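Local coordinates for protein putative glycosyl hydrolase (Parabacteroides distasonis, PDB 4QHZ) that binds magnesium and probably works as a hydrolase on glycosidic substrates, though its exact reaction is unproven, at residues Ala70-Asp73 with Val78-Val81; Met99-Gln104 with Ser119-Gln124; Ile224-His229 with Ile236-Ile241. All blocks are in the same frame, centred on the assembly; numbering follows the deposited sequence.

Contact 1. Residues Ala70-Asp73 with Val78-Val81; sequences AEWD and VFTV
Phe79 meets Trp72 rim to rim: Phe79 CE2 comes within 3.6 Å of Trp72 CE3, each atom lying near the plane of the other ring, so these two rings do not stack face to face. Chi1 of 67°, with CG lodged between the backbone N and the carbonyl carbon, sets the Phe79 ring beside the indole. At the root of the side chain, Phe79 CA makes a CA-H...O contact with the carbonyl oxygen of Asp73. Thr80 carries the backbone pairing. Asp73 N donates to Thr80 O at 3.0 Å, while Thr80 N returns a bond of 2.8 Å to Asp73 O. The hydroxyl of Thr80 turns from this pair to Ser237 and His75. Val81 then closes over the indole: CG2 stands 3.9 Å from the centroid of the six-membered ring of Trp72, a CH-pi contact, and CG1 covers CZ2 and CE2 on the same face. With Trp72 NE1 bonded to Gly86 O, the indole is fixed by face, edge and polar corner. A water donates to Asp73 OD2 and to Val81 O, each 2.7 Å away, linking the Asp73 carboxylate to the backbone carbonyl of Val81. The whole is a short beta hairpin with an antiparallel hydrogen-bonded Asp73-Thr80 pair, placed at the margin of a concanavalin-like beta sandwich, its aromatic side turned to the core and Asp73 exposed.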
# COMPACT_ATOMS: atom_id res chain seq x y z
N ALA C 70 30.90 5.74 22.61
CA ALA C 70 30.64 4.36 22.25
C ALA C 70 31.93 3.59 22.46
O ALA C 70 32.92 3.85 21.79
CB ALA C 70 30.17 4.26 20.81
N GLU C 71 31.92 2.65 23.40
CA GLU C 71 33.14 1.95 23.80
C GLU C 71 33.18 0.52 23.30
O GLU C 71 33.53 -0.40 24.05
CB GLU C 71 33.30 2.01 25.33
CG GLU C 71 33.57 3.42 25.84
CD GLU C 71 33.85 3.47 27.33
OE1 GLU C 71 32.98 3.05 28.13
OE2 GLU C 71 34.92 3.95 27.71
N TRP C 72 32.81 0.32 22.04
CA TRP C 72 33.11 -0.93 21.35
C TRP C 72 34.50 -0.81 20.75
O TRP C 72 35.02 0.29 20.62
CB TRP C 72 32.04 -1.25 20.31
CG TRP C 72 30.72 -1.68 20.93
CD1 TRP C 72 30.39 -1.69 22.26
CD2 TRP C 72 29.55 -2.11 20.22
NE1 TRP C 72 29.10 -2.13 22.42
CE2 TRP C 72 28.56 -2.39 21.19
CE3 TRP C 72 29.25 -2.30 18.87
CZ2 TRP C 72 27.29 -2.85 20.84
CZ3 TRP C 72 27.99 -2.75 18.53
CH2 TRP C 72 27.02 -3.02 19.51
N ASP C 73 35.12 -1.93 20.41
CA ASP C 73 36.56 -1.96 20.13
C ASP C 73 36.86 -1.85 18.64
O ASP C 73 36.48 -2.71 17.86
CB ASP C 73 37.16 -3.24 20.71
CG ASP C 73 36.96 -3.34 22.21
OD1 ASP C 73 37.55 -2.51 22.93
OD2 ASP C 73 36.20 -4.21 22.67
N VAL C 78 37.71 -2.63 11.46
CA VAL C 78 36.40 -3.09 11.89
C VAL C 78 36.17 -2.62 13.31
O VAL C 78 37.08 -2.12 13.96
CB VAL C 78 36.27 -4.64 11.83
CG1 VAL C 78 36.74 -5.18 10.49
CG2 VAL C 78 37.05 -5.32 12.96
N PHE C 79 34.95 -2.77 13.81
CA PHE C 79 34.74 -2.65 15.25
C PHE C 79 33.98 -3.86 15.79
O PHE C 79 33.17 -4.46 15.09
CB PHE C 79 34.08 -1.31 15.65
CG PHE C 79 32.66 -1.12 15.18
CD1 PHE C 79 32.40 -0.59 13.92
CD2 PHE C 79 31.59 -1.39 16.02
CE1 PHE C 79 31.10 -0.37 13.49
CE2 PHE C 79 30.29 -1.18 15.60
CZ PHE C 79 30.04 -0.67 14.34
N THR C 80 34.28 -4.21 17.03
CA THR C 80 33.83 -5.44 17.62
C THR C 80 33.02 -5.12 18.88
O THR C 80 33.42 -4.29 19.69
CB THR C 80 35.03 -6.34 17.97
OG1 THR C 80 35.82 -6.55 16.80
CG2 THR C 80 34.57 -7.69 18.51
N VAL C 81 31.89 -5.81 19.02
CA VAL C 81 31.02 -5.64 20.17
C VAL C 81 31.76 -5.94 21.47
O VAL C 81 32.49 -6.93 21.55
CB VAL C 81 29.79 -6.58 20.08
CG1 VAL C 81 28.90 -6.43 21.31
CG2 VAL C 81 28.98 -6.30 18.82
O HOH W 1 35.13 -6.69 22.26

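Contact 2. Residues Met99-Gln104 with Ser119-Gln124; sequences MHIEWQ and SGIFLQ. With MG (magnesium ion), chain I.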
# COMPACT_ATOMS: atom_id res chain seq x y z
N MSE C 99 20.27 2.34 4.19
CA MSE C 99 21.38 2.00 5.07
C MSE C 99 22.17 0.83 4.58
O MSE C 99 21.61 -0.11 4.01
CB MSE C 99 20.74 1.55 6.38
CG MSE C 99 21.42 2.11 7.59
SE MSE C 99 20.81 1.02 9.11
CE MSE C 99 22.64 0.42 9.55
N HIS C 100 23.48 0.85 4.83
CA HIS C 100 24.36 -0.26 4.51
C HIS C 100 25.15 -0.65 5.75
O HIS C 100 25.60 0.22 6.50
CB HIS C 100 25.31 0.13 3.38
CG HIS C 100 26.16 -1.00 2.87
ND1 HIS C 100 25.80 -1.78 1.80
CD2 HIS C 100 27.37 -1.46 3.29
CE1 HIS C 100 26.74 -2.68 1.58
NE2 HIS C 100 27.71 -2.51 2.46
N ILE C 101 25.30 -1.95 5.99
CA ILE C 101 26.04 -2.44 7.16
C ILE C 101 26.51 -3.87 6.90
O ILE C 101 25.75 -4.71 6.42
CB ILE C 101 25.20 -2.34 8.46
CG1 ILE C 101 26.00 -2.84 9.67
CG2 ILE C 101 23.90 -3.12 8.36
CD1 ILE C 101 25.39 -2.45 11.00
N GLU C 102 27.76 -4.13 7.24
CA GLU C 102 28.37 -5.44 7.05
C GLU C 102 28.80 -5.98 8.39
O GLU C 102 29.27 -5.22 9.25
CB GLU C 102 29.55 -5.34 6.09
CG GLU C 102 29.15 -4.72 4.76
CD GLU C 102 30.23 -4.76 3.69
OE1 GLU C 102 31.29 -5.40 3.90
OE2 GLU C 102 30.00 -4.13 2.64
N TRP C 103 28.62 -7.28 8.59
CA TRP C 103 28.93 -7.91 9.88
C TRP C 103 29.51 -9.31 9.72
O TRP C 103 29.15 -10.06 8.81
CB TRP C 103 27.68 -7.95 10.78
CG TRP C 103 26.44 -8.49 10.15
CD1 TRP C 103 25.55 -7.80 9.39
CD2 TRP C 103 25.92 -9.82 10.28
NE1 TRP C 103 24.51 -8.62 9.01
CE2 TRP C 103 24.72 -9.87 9.54
CE3 TRP C 103 26.37 -10.98 10.91
CZ2 TRP C 103 23.95 -11.03 9.43
CZ3 TRP C 103 25.61 -12.14 10.80
CH2 TRP C 103 24.41 -12.15 10.07
N GLN C 104 30.41 -9.64 10.64
CA GLN C 104 31.18 -10.87 10.59
C GLN C 104 31.02 -11.67 11.86
O GLN C 104 31.29 -11.17 12.95
CB GLN C 104 32.65 -10.52 10.40
CG GLN C 104 33.57 -11.72 10.23
CD GLN C 104 35.03 -11.34 10.41
OE1 GLN C 104 35.40 -10.71 11.40
NE2 GLN C 104 35.86 -11.71 9.44
N SER C 119 23.16 -10.05 17.47
CA SER C 119 23.13 -8.60 17.59
C SER C 119 21.85 -8.14 16.92
O SER C 119 20.88 -8.90 16.85
CB SER C 119 24.37 -7.96 16.97
OG SER C 119 24.37 -6.55 17.16
N GLY C 120 21.82 -6.92 16.41
CA GLY C 120 20.65 -6.43 15.70
C GLY C 120 20.72 -4.96 15.41
O GLY C 120 21.48 -4.23 16.04
N ILE C 121 19.94 -4.55 14.42
CA ILE C 121 19.86 -3.15 14.02
C ILE C 121 18.46 -2.66 14.35
O ILE C 121 17.49 -3.06 13.70
CB ILE C 121 20.17 -2.98 12.52
CG1 ILE C 121 21.57 -3.52 12.19
CG2 ILE C 121 20.08 -1.52 12.10
CD1 ILE C 121 21.55 -4.74 11.30
N PHE C 122 18.35 -1.80 15.36
CA PHE C 122 17.07 -1.22 15.75
C PHE C 122 16.81 0.05 14.96
O PHE C 122 17.44 1.08 15.20
CB PHE C 122 17.01 -0.93 17.24
CG PHE C 122 16.78 -2.14 18.10
CD1 PHE C 122 17.81 -3.04 18.34
CD2 PHE C 122 15.54 -2.38 18.67
CE1 PHE C 122 17.61 -4.16 19.14
CE2 PHE C 122 15.33 -3.49 19.46
CZ PHE C 122 16.37 -4.38 19.69
N LEU C 123 15.87 -0.04 14.02
CA LEU C 123 15.53 1.06 13.13
C LEU C 123 14.74 2.11 13.90
O LEU C 123 13.72 1.79 14.52
CB LEU C 123 14.73 0.55 11.94
CG LEU C 123 15.38 -0.63 11.18
CD1 LEU C 123 14.43 -1.19 10.14
CD2 LEU C 123 16.69 -0.21 10.54
N GLN C 124 15.23 3.35 13.88
CA GLN C 124 14.74 4.44 14.74
C GLN C 124 14.72 4.05 16.23
O GLN C 124 13.98 4.63 17.01
CB GLN C 124 13.35 4.91 14.30
CG GLN C 124 13.31 5.42 12.87
CD GLN C 124 11.98 6.07 12.54
OE1 GLN C 124 10.96 5.40 12.42
NE2 GLN C 124 11.99 7.40 12.41
MG MG I . 19.28 -9.65 18.19
O HOH W 2 17.62 -10.16 19.10
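Ile121 packs against both Met99 and Ile101, filling the gap between two strands whose backbones never bond to each other. Its CG2 branch packs against the selenium: Met99, a selenomethionine here, crosses it at a slant with SE 4.0 Å from Ile121 CG2, and a bend at chi3 also brings the methyl CE up to the same carbon. The other branch turns to Ile101, and those two side chains meet tip to tip, Ile101 CG2 standing 4.1 Å from Ile121 CD1. Because CG1 of Ile101 runs anti to the backbone N, chi1 -179°, the longer arm can reach Ile121 CG1 as well. Ile121 itself has chi2 at 113°, close to eclipsed, which suggests some strain. The CA atoms of Ile101 and Ile121 are 9.3 Å apart, a spacing bridged by side chains alone, and this is the face-to-face packing of a beta sandwich of the concanavalin class, with strand 97-104 in one antiparallel sheet and strand 119-123 in the other. Tyr168 and Ile224 also pack against Ile121. On the opposite side of strand 97-104 the chemistry is polar. His100 NE2 donates an almost straight bond of 2.8 Å to the anti lone pair of Glu102 OE2, in the plane of the imidazole, while His100 ND1 is taken by Asp169. Glu102 OE1 forms a salt bridge with Arg239 NE. At the start of strand 119-123, Ser119 gives its backbone carbonyl oxygen to magnesium, and a water completes the set with Asn118, Glu128, Gln130 and Gln227.

Contact 3. Residues Ile224-His229 with Ile236-Ile241; sequences IILQSH and ISFRNI. With MG (magnesium ion), chain I.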
# COMPACT_ATOMS: atom_id res chain seq x y z
N ILE C 224 19.95 4.82 15.00
CA ILE C 224 20.18 3.41 14.74
C ILE C 224 20.86 2.87 15.98
O ILE C 224 21.89 3.39 16.40
CB ILE C 224 21.06 3.19 13.50
CG1 ILE C 224 20.49 3.91 12.27
CG2 ILE C 224 21.22 1.71 13.21
CD1 ILE C 224 19.13 3.41 11.82
N ILE C 225 20.28 1.84 16.58
CA ILE C 225 20.88 1.19 17.74
C ILE C 225 21.41 -0.18 17.34
O ILE C 225 20.68 -0.97 16.72
CB ILE C 225 19.89 1.02 18.91
CG1 ILE C 225 19.22 2.35 19.25
CG2 ILE C 225 20.60 0.43 20.13
CD1 ILE C 225 18.19 2.27 20.37
N LEU C 226 22.66 -0.46 17.68
CA LEU C 226 23.26 -1.77 17.50
C LEU C 226 23.24 -2.52 18.83
O LEU C 226 23.68 -2.01 19.86
CB LEU C 226 24.68 -1.67 16.95
CG LEU C 226 24.82 -1.06 15.55
CD1 LEU C 226 26.29 -0.97 15.13
CD2 LEU C 226 24.05 -1.86 14.51
N GLN C 227 22.74 -3.75 18.78
CA GLN C 227 22.46 -4.52 19.98
C GLN C 227 23.68 -5.27 20.53
O GLN C 227 24.38 -5.96 19.80
CB GLN C 227 21.34 -5.51 19.68
CG GLN C 227 20.87 -6.37 20.85
CD GLN C 227 19.91 -7.45 20.40
OE1 GLN C 227 20.24 -8.26 19.52
NE2 GLN C 227 18.72 -7.47 20.97
N SER C 228 23.90 -5.11 21.83
CA SER C 228 24.80 -5.96 22.59
C SER C 228 23.95 -7.00 23.32
O SER C 228 23.35 -6.72 24.34
CB SER C 228 25.59 -5.13 23.60
OG SER C 228 26.35 -5.98 24.45
N HIS C 229 23.87 -8.20 22.75
CA HIS C 229 23.05 -9.27 23.30
C HIS C 229 23.90 -10.06 24.30
O HIS C 229 24.89 -10.69 23.93
CB HIS C 229 22.53 -10.16 22.17
CG HIS C 229 21.41 -11.06 22.59
ND1 HIS C 229 21.61 -12.36 22.99
CD2 HIS C 229 20.07 -10.84 22.66
CE1 HIS C 229 20.45 -12.91 23.30
NE2 HIS C 229 19.50 -12.01 23.12
N ILE C 236 30.44 -10.36 17.66
CA ILE C 236 30.54 -10.15 16.21
C ILE C 236 31.24 -8.82 15.91
O ILE C 236 31.35 -7.95 16.78
CB ILE C 236 29.17 -10.24 15.49
CG1 ILE C 236 28.29 -9.05 15.82
CG2 ILE C 236 28.45 -11.54 15.82
CD1 ILE C 236 27.17 -8.89 14.80
N SER C 237 31.71 -8.68 14.68
CA SER C 237 32.37 -7.45 14.25
C SER C 237 31.59 -6.78 13.11
O SER C 237 30.88 -7.44 12.36
CB SER C 237 33.80 -7.75 13.80
OG SER C 237 34.60 -8.10 14.92
N PHE C 238 31.75 -5.46 13.01
CA PHE C 238 31.06 -4.66 12.01
C PHE C 238 32.05 -3.87 11.15
O PHE C 238 33.15 -3.54 11.61
CB PHE C 238 30.13 -3.67 12.69
CG PHE C 238 28.96 -4.30 13.39
CD1 PHE C 238 27.79 -4.58 12.70
CD2 PHE C 238 29.01 -4.59 14.74
CE1 PHE C 238 26.71 -5.15 13.34
CE2 PHE C 238 27.94 -5.16 15.39
CZ PHE C 238 26.78 -5.44 14.68
N ARG C 239 31.65 -3.55 9.92
CA ARG C 239 32.41 -2.64 9.07
C ARG C 239 31.50 -2.00 8.03
O ARG C 239 30.35 -2.42 7.86
CB ARG C 239 33.54 -3.36 8.35
CG ARG C 239 33.07 -4.21 7.19
CD ARG C 239 34.20 -4.93 6.48
NE ARG C 239 33.72 -5.59 5.26
CZ ARG C 239 34.47 -6.30 4.43
NH1 ARG C 239 35.76 -6.46 4.67
NH2 ARG C 239 33.92 -6.85 3.35
N ASN C 240 32.02 -0.98 7.36
CA ASN C 240 31.35 -0.32 6.23
C ASN C 240 29.88 0.00 6.51
O ASN C 240 28.98 -0.56 5.90
CB ASN C 240 31.48 -1.17 4.97
CG ASN C 240 31.00 -0.45 3.72
OD1 ASN C 240 30.92 0.78 3.69
ND2 ASN C 240 30.67 -1.20 2.68
N ILE C 241 29.66 0.92 7.45
CA ILE C 241 28.32 1.36 7.78
C ILE C 241 28.10 2.76 7.24
O ILE C 241 28.83 3.69 7.59
CB ILE C 241 28.08 1.35 9.30
CG1 ILE C 241 28.56 0.02 9.90
CG2 ILE C 241 26.61 1.60 9.60
CD1 ILE C 241 28.34 -0.11 11.39
MG MG I . 19.28 -9.65 18.19
O HOH W 2 17.62 -10.16 19.10
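Leu226 divides its two methyl groups between Phe238 and Ile241, and these apolar touches make up the direct contact. Leu226 CD2 approaches Phe238 CE1 at 4.4 Å, coming obliquely to the ring. The other methyl, CD1, meets the end of Ile241 at the same separation, Leu226 CD1 to Ile241 CD1, 4.4 Å. Phe238 and Ile241 sit three residues apart yet both point inward, because Asn240 between them takes a left-handed backbone conformation (phi 46°, psi 67°) that breaks the regular strand rhythm. Phe79 and Ile101, on strands, and Trp72, in a loop, also touch Leu226.

Backbone hydrogen bonds do not cross here; each segment is bonded within its own sheet. Leu226 pairs with Ile88 and Gln227 with Gly120, whereas Ile236 pairs with Val81, and the closest CA atoms of the two segments, those of Leu226 and Phe238, are 10.0 Å apart.

Metal coordination is the third kind. Gln227, with CG anti to the backbone N and its chain extended, carries its amide to the magnesium ion, joining Asn118, Ser119, Glu128, Gln130 and a water. It follows Leu226 directly in sequence. The chemistry thus changes abruptly along 224-229: a greasy fork faces the opposite sheet, and the very next residue serves a metal, which implies that the sandwich core backs directly onto the magnesium site.

How the contacts relate
Contacts 2 and 3 are buried and join the two sheets by apolar side chains alone, whereas contact 1 is partly exposed and combines backbone hydrogen bonds with aromatic and CH-pi packing. The elements interlock: strands 97-104 and 237-245 are neighbours in one sheet, 119-123 and 225-226 in the other, so contacts 2 and 3 lie side by side, centres about 6 Å apart, and share the magnesium ion and one of its waters. Ser119 OG also lies 2.7 Å from Gln227 O, probably a hydrogen bond. Contact 1 joins the sheet of 97-104 and 237-245 through strand 78-80, with Phe79 O 2.7 Å from Phe238 N, a probable hydrogen bond, and Phe79 CZ packing on Ile241 CD1.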